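Local coordinates for protein enoyl-CoA hydratase carB homologue (Streptomyces cattleya, PDB 5O34) that probably acts as a crotonase-superfamily enzyme on a thioester-type substrate in the biosynthesis of the carbapenem antibiotic thienamycin, at residues Asp162-Ser167 / Leu219-Val224; Gln169-Met174 / Cys206-Ala211. All coordinates share one frame; numbering follows the deposited sequence.

Interaction 1: residues Asp162-Ser167 / Leu219-Val224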
ATOM      1  N   ASP A 162      13.301  -5.597  -7.628  1.00 47.95           N
ATOM      2  CA  ASP A 162      12.680  -4.364  -8.115  1.00 47.44           C
ATOM      3  C   ASP A 162      11.690  -4.552  -9.255  1.00 50.69           C
ATOM      4  O   ASP A 162      10.935  -3.624  -9.533  1.00 50.84           O
ATOM      5  CB  ASP A 162      13.758  -3.372  -8.562  1.00 49.84           C
ATOM      6  CG  ASP A 162      14.841  -3.191  -7.535  1.00 63.43           C
ATOM      7  OD1 ASP A 162      14.671  -2.327  -6.643  1.00 65.08           O
ATOM      8  OD2 ASP A 162      15.811  -3.975  -7.559  1.00 66.44           O
ATOM      9  N   TYR A 163      11.722  -5.702  -9.955  1.00 45.76           N
ATOM     10  CA  TYR A 163      10.848  -5.950 -11.100  1.00 44.78           C
ATOM     11  C   TYR A 163      10.642  -7.437 -11.272  1.00 49.72           C
ATOM     12  O   TYR A 163      11.599  -8.182 -11.454  1.00 49.01           O
ATOM     13  CB  TYR A 163      11.444  -5.329 -12.384  1.00 44.98           C
ATOM     14  CG  TYR A 163      10.442  -4.938 -13.457  1.00 44.96           C
ATOM     15  CD1 TYR A 163      10.097  -3.603 -13.667  1.00 46.05           C
ATOM     16  CD2 TYR A 163       9.908  -5.892 -14.324  1.00 45.05           C
ATOM     17  CE1 TYR A 163       9.218  -3.232 -14.690  1.00 44.91           C
ATOM     18  CE2 TYR A 163       9.024  -5.533 -15.342  1.00 45.47           C
ATOM     19  CZ  TYR A 163       8.687  -4.202 -15.525  1.00 50.87           C
ATOM     20  OH  TYR A 163       7.823  -3.856 -16.537  1.00 51.61           O
ATOM     21  N   ARG A 164       9.388  -7.873 -11.179  1.00 47.68           N
ATOM     22  CA  ARG A 164       9.034  -9.271 -11.358  1.00 47.88           C
ATOM     23  C   ARG A 164       8.342  -9.434 -12.702  1.00 53.83           C
ATOM     24  O   ARG A 164       7.287  -8.845 -12.952  1.00 53.82           O
ATOM     25  CB  ARG A 164       8.176  -9.780 -10.194  1.00 47.01           C
ATOM     26  CG  ARG A 164       8.928  -9.773  -8.866  1.00 55.52           C
ATOM     27  CD  ARG A 164       8.031 -10.072  -7.681  1.00 55.16           C
ATOM     28  NE  ARG A 164       7.064  -9.006  -7.409  1.00 52.01           N
ATOM     29  CZ  ARG A 164       7.321  -7.900  -6.721  1.00 63.33           C
ATOM     30  NH1 ARG A 164       8.541  -7.674  -6.244  1.00 55.44           N
ATOM     31  NH2 ARG A 164       6.366  -7.006  -6.513  1.00 49.63           N
ATOM     32  N   LEU A 165       8.988 -10.177 -13.590  1.00 52.31           N
ATOM     33  CA  LEU A 165       8.496 -10.465 -14.924  1.00 52.73           C
ATOM     34  C   LEU A 165       8.012 -11.901 -14.943  1.00 56.00           C
ATOM     35  O   LEU A 165       8.772 -12.827 -14.641  1.00 55.07           O
ATOM     36  CB  LEU A 165       9.608 -10.226 -15.939  1.00 53.60           C
ATOM     37  CG  LEU A 165       9.272 -10.395 -17.417  1.00 59.92           C
ATOM     38  CD1 LEU A 165       8.281  -9.341 -17.899  1.00 60.53           C
ATOM     39  CD2 LEU A 165      10.520 -10.316 -18.236  1.00 62.53           C
ATOM     40  N   GLY A 166       6.730 -12.065 -15.239  1.00 52.98           N
ATOM     41  CA  GLY A 166       6.118 -13.379 -15.266  1.00 53.22           C
ATOM     42  C   GLY A 166       5.699 -13.826 -16.648  1.00 58.87           C
ATOM     43  O   GLY A 166       5.287 -13.008 -17.475  1.00 58.47           O
ATOM     44  N   SER A 167       5.818 -15.134 -16.905  1.00 57.27           N
ATOM     45  CA  SER A 167       5.322 -15.735 -18.138  1.00 58.85           C
ATOM     46  C   SER A 167       3.840 -16.007 -17.837  1.00 65.70           C
ATOM     47  O   SER A 167       3.455 -16.006 -16.661  1.00 64.63           O
ATOM     48  CB  SER A 167       6.048 -17.043 -18.442  1.00 61.73           C
ATOM     49  OG  SER A 167       5.603 -18.119 -17.629  1.00 70.07           O
ATOM     50  N   LEU A 219       1.635  -8.161  -7.841  1.00 47.51           N
ATOM     51  CA  LEU A 219       2.588  -9.225  -7.538  1.00 47.16           C
ATOM     52  C   LEU A 219       3.586  -9.435  -8.679  1.00 51.08           C
ATOM     53  O   LEU A 219       4.692  -9.928  -8.453  1.00 51.16           O
ATOM     54  CB  LEU A 219       1.851 -10.506  -7.185  1.00 47.27           C
ATOM     55  CG  LEU A 219       1.004 -10.443  -5.915  1.00 52.02           C
ATOM     56  CD1 LEU A 219       0.076 -11.618  -5.842  1.00 52.68           C
ATOM     57  CD2 LEU A 219       1.873 -10.367  -4.686  1.00 53.79           C
ATOM     58  N   LEU A 220       3.186  -9.051  -9.906  1.00 47.23           N
ATOM     59  CA  LEU A 220       4.024  -9.028 -11.108  1.00 45.77           C
ATOM     60  C   LEU A 220       4.003  -7.605 -11.630  1.00 47.24           C
ATOM     61  O   LEU A 220       2.973  -6.938 -11.554  1.00 45.22           O
ATOM     62  CB  LEU A 220       3.527  -9.986 -12.206  1.00 45.76           C
ATOM     63  CG  LEU A 220       3.595 -11.493 -11.928  1.00 50.48           C
ATOM     64  CD1 LEU A 220       3.043 -12.268 -13.096  1.00 50.84           C
ATOM     65  CD2 LEU A 220       5.012 -11.965 -11.596  1.00 50.42           C
ATOM     66  N   HIS A 221       5.155  -7.117 -12.104  1.00 44.67           N
ATOM     67  CA  HIS A 221       5.267  -5.774 -12.672  1.00 44.60           C
ATOM     68  C   HIS A 221       4.850  -5.845 -14.133  1.00 50.86           C
ATOM     69  O   HIS A 221       4.394  -4.856 -14.702  1.00 49.73           O
ATOM     70  CB  HIS A 221       6.713  -5.266 -12.578  1.00 44.71           C
ATOM     71  CG  HIS A 221       7.163  -4.955 -11.183  1.00 47.11           C
ATOM     72  ND1 HIS A 221       7.280  -5.946 -10.217  1.00 48.38           N
ATOM     73  CD2 HIS A 221       7.534  -3.775 -10.641  1.00 47.82           C
ATOM     74  CE1 HIS A 221       7.698  -5.336  -9.122  1.00 47.48           C
ATOM     75  NE2 HIS A 221       7.870  -4.032  -9.330  1.00 47.80           N
ATOM     76  N   GLU A 222       5.036  -7.026 -14.747  1.00 50.13           N
ATOM     77  CA  GLU A 222       4.755  -7.248 -16.155  1.00 51.27           C
ATOM     78  C   GLU A 222       4.578  -8.729 -16.443  1.00 56.04           C
ATOM     79  O   GLU A 222       5.159  -9.579 -15.763  1.00 56.48           O
ATOM     80  CB  GLU A 222       5.899  -6.663 -17.006  1.00 53.11           C
ATOM     81  CG  GLU A 222       5.691  -6.711 -18.518  1.00 64.43           C
ATOM     82  CD  GLU A 222       6.879  -6.282 -19.362  1.00 81.43           C
ATOM     83  OE1 GLU A 222       7.740  -5.528 -18.856  1.00 69.59           O
ATOM     84  OE2 GLU A 222       6.923  -6.665 -20.552  1.00 84.94           O
ATOM     85  N   THR A 223       3.757  -9.020 -17.464  1.00 53.70           N
ATOM     86  CA  THR A 223       3.499 -10.353 -17.998  1.00 54.71           C
ATOM     87  C   THR A 223       3.931 -10.390 -19.472  1.00 59.03           C
ATOM     88  O   THR A 223       3.857  -9.375 -20.172  1.00 57.63           O
ATOM     89  CB  THR A 223       2.020 -10.773 -17.863  1.00 65.07           C
ATOM     90  OG1 THR A 223       1.183  -9.835 -18.544  1.00 70.49           O
ATOM     91  CG2 THR A 223       1.585 -10.953 -16.420  1.00 64.20           C
ATOM     92  N   VAL A 224       4.375 -11.568 -19.927  1.00 57.00           N
ATOM     93  CA  VAL A 224       4.767 -11.869 -21.312  1.00 57.23           C
ATOM     94  C   VAL A 224       4.425 -13.319 -21.610  1.00 62.74           C
ATOM     95  O   VAL A 224       4.234 -14.113 -20.685  1.00 62.41           O
ATOM     96  CB  VAL A 224       6.270 -11.613 -21.633  1.00 61.35           C
ATOM     97  CG1 VAL A 224       6.575 -10.131 -21.816  1.00 61.25           C
ATOM     98  CG2 VAL A 224       7.194 -12.258 -20.606  1.00 61.14           C
TER

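Interaction 2: residues Gln169-Met174 / Cys206-Ala211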
ATOM      1  N   GLN A 169       2.536 -18.676 -17.661  1.00 63.33           N
ATOM      2  CA  GLN A 169       2.605 -19.970 -16.968  1.00 63.64           C
ATOM      3  C   GLN A 169       2.937 -19.747 -15.478  1.00 65.54           C
ATOM      4  O   GLN A 169       2.868 -20.693 -14.680  1.00 64.33           O
ATOM      5  CB  GLN A 169       3.683 -20.886 -17.608  1.00 65.77           C
ATOM      6  CG  GLN A 169       3.349 -21.412 -19.010  1.00 85.84           C
ATOM      7  CD  GLN A 169       2.091 -22.252 -19.056  1.00109.47           C
ATOM      8  OE1 GLN A 169       1.009 -21.772 -19.419  1.00103.17           O
ATOM      9  NE2 GLN A 169       2.208 -23.532 -18.712  1.00103.65           N
ATOM     10  N   ALA A 170       3.312 -18.498 -15.115  1.00 60.85           N
ATOM     11  CA  ALA A 170       3.657 -18.131 -13.741  1.00 59.59           C
ATOM     12  C   ALA A 170       2.441 -18.254 -12.833  1.00 62.19           C
ATOM     13  O   ALA A 170       1.351 -17.795 -13.178  1.00 62.38           O
ATOM     14  CB  ALA A 170       4.233 -16.719 -13.684  1.00 60.05           C
ATOM     15  N   ARG A 171       2.618 -18.963 -11.712  1.00 57.54           N
ATOM     16  CA  ARG A 171       1.585 -19.181 -10.703  1.00 56.41           C
ATOM     17  C   ARG A 171       2.196 -18.871  -9.330  1.00 56.97           C
ATOM     18  O   ARG A 171       3.250 -19.401  -8.987  1.00 55.96           O
ATOM     19  CB  ARG A 171       0.968 -20.590 -10.822  1.00 57.16           C
ATOM     20  CG  ARG A 171       0.114 -20.721 -12.089  1.00 70.01           C
ATOM     21  CD  ARG A 171      -0.545 -22.073 -12.289  1.00 84.47           C
ATOM     22  NE  ARG A 171      -1.704 -22.256 -11.413  1.00 97.32           N
ATOM     23  CZ  ARG A 171      -2.936 -21.818 -11.670  1.00112.15           C
ATOM     24  NH1 ARG A 171      -3.193 -21.144 -12.787  1.00100.44           N
ATOM     25  NH2 ARG A 171      -3.919 -22.038 -10.805  1.00 97.17           N
ATOM     26  N   LEU A 172       1.592 -17.921  -8.599  1.00 51.82           N
ATOM     27  CA  LEU A 172       2.107 -17.430  -7.310  1.00 50.07           C
ATOM     28  C   LEU A 172       1.286 -17.970  -6.128  1.00 53.48           C
ATOM     29  O   LEU A 172       0.058 -17.936  -6.186  1.00 53.63           O
ATOM     30  CB  LEU A 172       2.115 -15.887  -7.346  1.00 49.41           C
ATOM     31  CG  LEU A 172       3.313 -15.161  -8.023  1.00 53.53           C
ATOM     32  CD1 LEU A 172       3.644 -15.673  -9.419  1.00 53.51           C
ATOM     33  CD2 LEU A 172       3.049 -13.702  -8.145  1.00 54.34           C
ATOM     34  N   VAL A 173       1.955 -18.524  -5.086  1.00 48.36           N
ATOM     35  CA  VAL A 173       1.292 -19.127  -3.933  1.00 47.40           C
ATOM     36  C   VAL A 173       2.069 -18.828  -2.659  1.00 53.31           C
ATOM     37  O   VAL A 173       3.299 -18.841  -2.630  1.00 53.00           O
ATOM     38  CB  VAL A 173       1.079 -20.681  -4.079  1.00 50.46           C
ATOM     39  CG1 VAL A 173      -0.219 -21.151  -3.425  1.00 49.67           C
ATOM     40  CG2 VAL A 173       1.152 -21.152  -5.534  1.00 50.27           C
ATOM     41  N   MET A 174       1.295 -18.629  -1.576  1.00 52.40           N
ATOM     42  CA  MET A 174       1.789 -18.481  -0.217  1.00 53.32           C
ATOM     43  C   MET A 174       0.998 -19.527   0.604  1.00 57.08           C
ATOM     44  O   MET A 174       0.101 -19.135   1.337  1.00 55.82           O
ATOM     45  CB  MET A 174       1.574 -17.057   0.348  1.00 56.27           C
ATOM     46  CG  MET A 174       2.747 -16.141   0.146  1.00 60.67           C
ATOM     47  SD  MET A 174       4.310 -16.709   0.783  1.00 64.49           S
ATOM     48  CE  MET A 174       5.123 -15.433   0.385  1.00 61.36           C
ATOM     49  N   CYS A 206      -4.857 -19.594   0.650  1.00 54.87           N
ATOM     50  CA  CYS A 206      -3.735 -20.374   0.114  1.00 54.80           C
ATOM     51  C   CYS A 206      -3.930 -20.733  -1.367  1.00 58.36           C
ATOM     52  O   CYS A 206      -3.282 -21.642  -1.879  1.00 58.51           O
ATOM     53  CB  CYS A 206      -3.420 -21.591   0.975  1.00 55.51           C
ATOM     54  SG  CYS A 206      -2.919 -21.175   2.660  1.00 59.89           S
ATOM     55  N   ASP A 207      -4.793 -19.960  -2.055  1.00 55.04           N
ATOM     56  CA  ASP A 207      -5.103 -20.077  -3.474  1.00 55.05           C
ATOM     57  C   ASP A 207      -3.931 -19.605  -4.307  1.00 59.43           C
ATOM     58  O   ASP A 207      -3.101 -18.813  -3.846  1.00 59.03           O
ATOM     59  CB  ASP A 207      -6.341 -19.227  -3.831  1.00 57.27           C
ATOM     60  CG  ASP A 207      -7.688 -19.779  -3.381  1.00 70.78           C
ATOM     61  OD1 ASP A 207      -7.712 -20.862  -2.728  1.00 71.17           O
ATOM     62  OD2 ASP A 207      -8.724 -19.135  -3.686  1.00 77.65           O
ATOM     63  N   GLU A 208      -3.882 -20.084  -5.550  1.00 56.42           N
ATOM     64  CA  GLU A 208      -2.850 -19.739  -6.510  1.00 56.11           C
ATOM     65  C   GLU A 208      -3.264 -18.481  -7.240  1.00 58.84           C
ATOM     66  O   GLU A 208      -4.448 -18.261  -7.487  1.00 60.00           O
ATOM     67  CB  GLU A 208      -2.602 -20.893  -7.494  1.00 57.70           C
ATOM     68  CG  GLU A 208      -2.200 -22.197  -6.807  1.00 70.77           C
ATOM     69  CD  GLU A 208      -1.896 -23.399  -7.694  1.00 93.37           C
ATOM     70  OE1 GLU A 208      -2.156 -23.331  -8.918  1.00 87.75           O
ATOM     71  OE2 GLU A 208      -1.417 -24.424  -7.158  1.00 84.77           O
ATOM     72  N   TRP A 209      -2.287 -17.644  -7.550  1.00 53.91           N
ATOM     73  CA  TRP A 209      -2.497 -16.406  -8.257  1.00 52.96           C
ATOM     74  C   TRP A 209      -1.968 -16.546  -9.670  1.00 59.19           C
ATOM     75  O   TRP A 209      -0.759 -16.405  -9.877  1.00 59.65           O
ATOM     76  CB  TRP A 209      -1.838 -15.235  -7.511  1.00 50.58           C
ATOM     77  CG  TRP A 209      -2.812 -14.317  -6.842  1.00 50.37           C
ATOM     78  CD1 TRP A 209      -3.069 -13.026  -7.173  1.00 52.96           C
ATOM     79  CD2 TRP A 209      -3.655 -14.621  -5.722  1.00 49.82           C
ATOM     80  NE1 TRP A 209      -4.045 -12.513  -6.357  1.00 52.19           N
ATOM     81  CE2 TRP A 209      -4.405 -13.461  -5.438  1.00 53.43           C
ATOM     82  CE3 TRP A 209      -3.838 -15.757  -4.915  1.00 51.00           C
ATOM     83  CZ2 TRP A 209      -5.326 -13.401  -4.386  1.00 52.40           C
ATOM     84  CZ3 TRP A 209      -4.761 -15.699  -3.880  1.00 52.37           C
ATOM     85  CH2 TRP A 209      -5.485 -14.528  -3.619  1.00 52.87           C
ATOM     86  N   PRO A 210      -2.856 -16.829 -10.656  1.00 56.51           N
ATOM     87  CA  PRO A 210      -2.396 -16.882 -12.058  1.00 56.17           C
ATOM     88  C   PRO A 210      -1.836 -15.535 -12.509  1.00 60.22           C
ATOM     89  O   PRO A 210      -2.118 -14.499 -11.894  1.00 61.21           O
ATOM     90  CB  PRO A 210      -3.646 -17.287 -12.858  1.00 57.98           C
ATOM     91  CG  PRO A 210      -4.790 -17.133 -11.942  1.00 62.93           C
ATOM     92  CD  PRO A 210      -4.317 -17.040 -10.531  1.00 58.41           C
ATOM     93  N   ALA A 211      -0.994 -15.576 -13.560  1.00 56.45           N
ATOM     94  CA  ALA A 211      -0.227 -14.440 -14.087  1.00 56.37           C
ATOM     95  C   ALA A 211      -1.002 -13.127 -14.263  1.00 61.96           C
ATOM     96  O   ALA A 211      -0.498 -12.082 -13.828  1.00 61.73           O
ATOM     97  CB  ALA A 211       0.453 -14.824 -15.391  1.00 56.97           C
TER

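Interaction 1: residues Asp162-Ser167 / Leu219-Val224
R164 NE donates to L219 O at 2.8 Å, the carbonyl oxygen lying in the guanidinium plane although the donor stands above the plane of the C=O. Y163 OH gives its proton to E222 OE1 (2.9 Å) on the anti lone pair, while the other oxygen of that carboxylate takes a salt bridge from R232. From R164 onward the backbones pair as parallel strands: R164 O accepts from H221 N and, weakly, from E222 N, G166 N reaches E222 O at 3.0 Å in a nearly straight bond (175°), and V224 N closes on G166 O. H221 CB sits 3.5 Å from the centroid of the Y163 ring, the rings form an offset stack with planes at 27°, and Y163 CA lies over the imidazole in return. H221 CE1 rests over a guanidinium face of R164, 3.4 Å from NH2, while H221 NE2 bonds to Q200 of the second subunit. L165 CD1 lies alongside the extended E222 chain, whose CG is anti to the backbone N (chi1 -175°), and L220 CD1 packs against G166 CA. Strand 222-224 is outermost, within this chain, in the larger sheet, next to 163-167, in the spiral core of the crotonase fold.

Interaction 2: residues Gln169-Met174 / Cys206-Ala211
L172 and W209 face each other as a hydrogen-bonded antiparallel pair, W209 N giving to L172 O at 2.7 Å in the carbonyl plane and L172 N to W209 O at 3.1 Å from above the carbonyl plane. E208 CA adds a CA-H...O contact to L172 O.

Beside this pair R171 and E208 form a salt bridge. R171 comes side-on and closes NE (2.8 Å) and NH2 (2.9 Å) on the same atom, E208 OE1, which lies in the guanidinium plane. NE meets that oxygen nearly along its C-O axis and NH2 arrives on the anti side, with the two flat groups turned 65° apart. A bend at chi3 (76°) sets NE off the otherwise extended line of the arginine chain, whereas the glutamate runs straight beyond CG. P210 CB packs against R171 NH1, and V173 CG2 touches the methylene of E208 at CG (3.7 Å), so aliphatic groups flank the bridge. V173 CG1 leans on the carbonyl oxygen of C206 at 3.5 Å.

On the face carrying L172 and W209 the two CB atoms meet at 4.0 Å. The indole then turns away from the strand: its NE1 bonds to D217, its ring makes a cation-pi contact with R213, and L219 lies against both L172 and W209. C206, just past helix 196-205, has positive phi, and P210 is the N-cap residue of helix 211-217, so this short extended segment links the two helices.

Two backbone bonds and one bifurcated charge pair therefore carry the contact. R171 and E208 are only partly exposed, and concentrating both donors on one oxygen probably polarises the carboxylate toward the arginine, while OE2 has a weak bond to Y149.

Overall arrangement
Both interactions are largely buried and join neighbouring strands, but in different sheets. Interaction 1 pairs parallel strands at the border of the six-stranded sheet and meets the second subunit through H221; interaction 2 pairs strand 171-173 with the short, weakly bonded, antiparallel strand 209-210 in the three-stranded sheet and reaches the third subunit at C206. Strands 163-167 and 171-173 are consecutive, and the loop closed by 162-167/219-224 encloses 169-174/206-211. Their centres lie 13 Å apart, yet L219 CB meets L172 CD2 at 3.5 Å, and A211 packs against S167, L220 and T223. The first combines backbone bonds, an aromatic stack and side-chain hydrogen bonds; the second rests on one backbone pair and a partly exposed salt bridge.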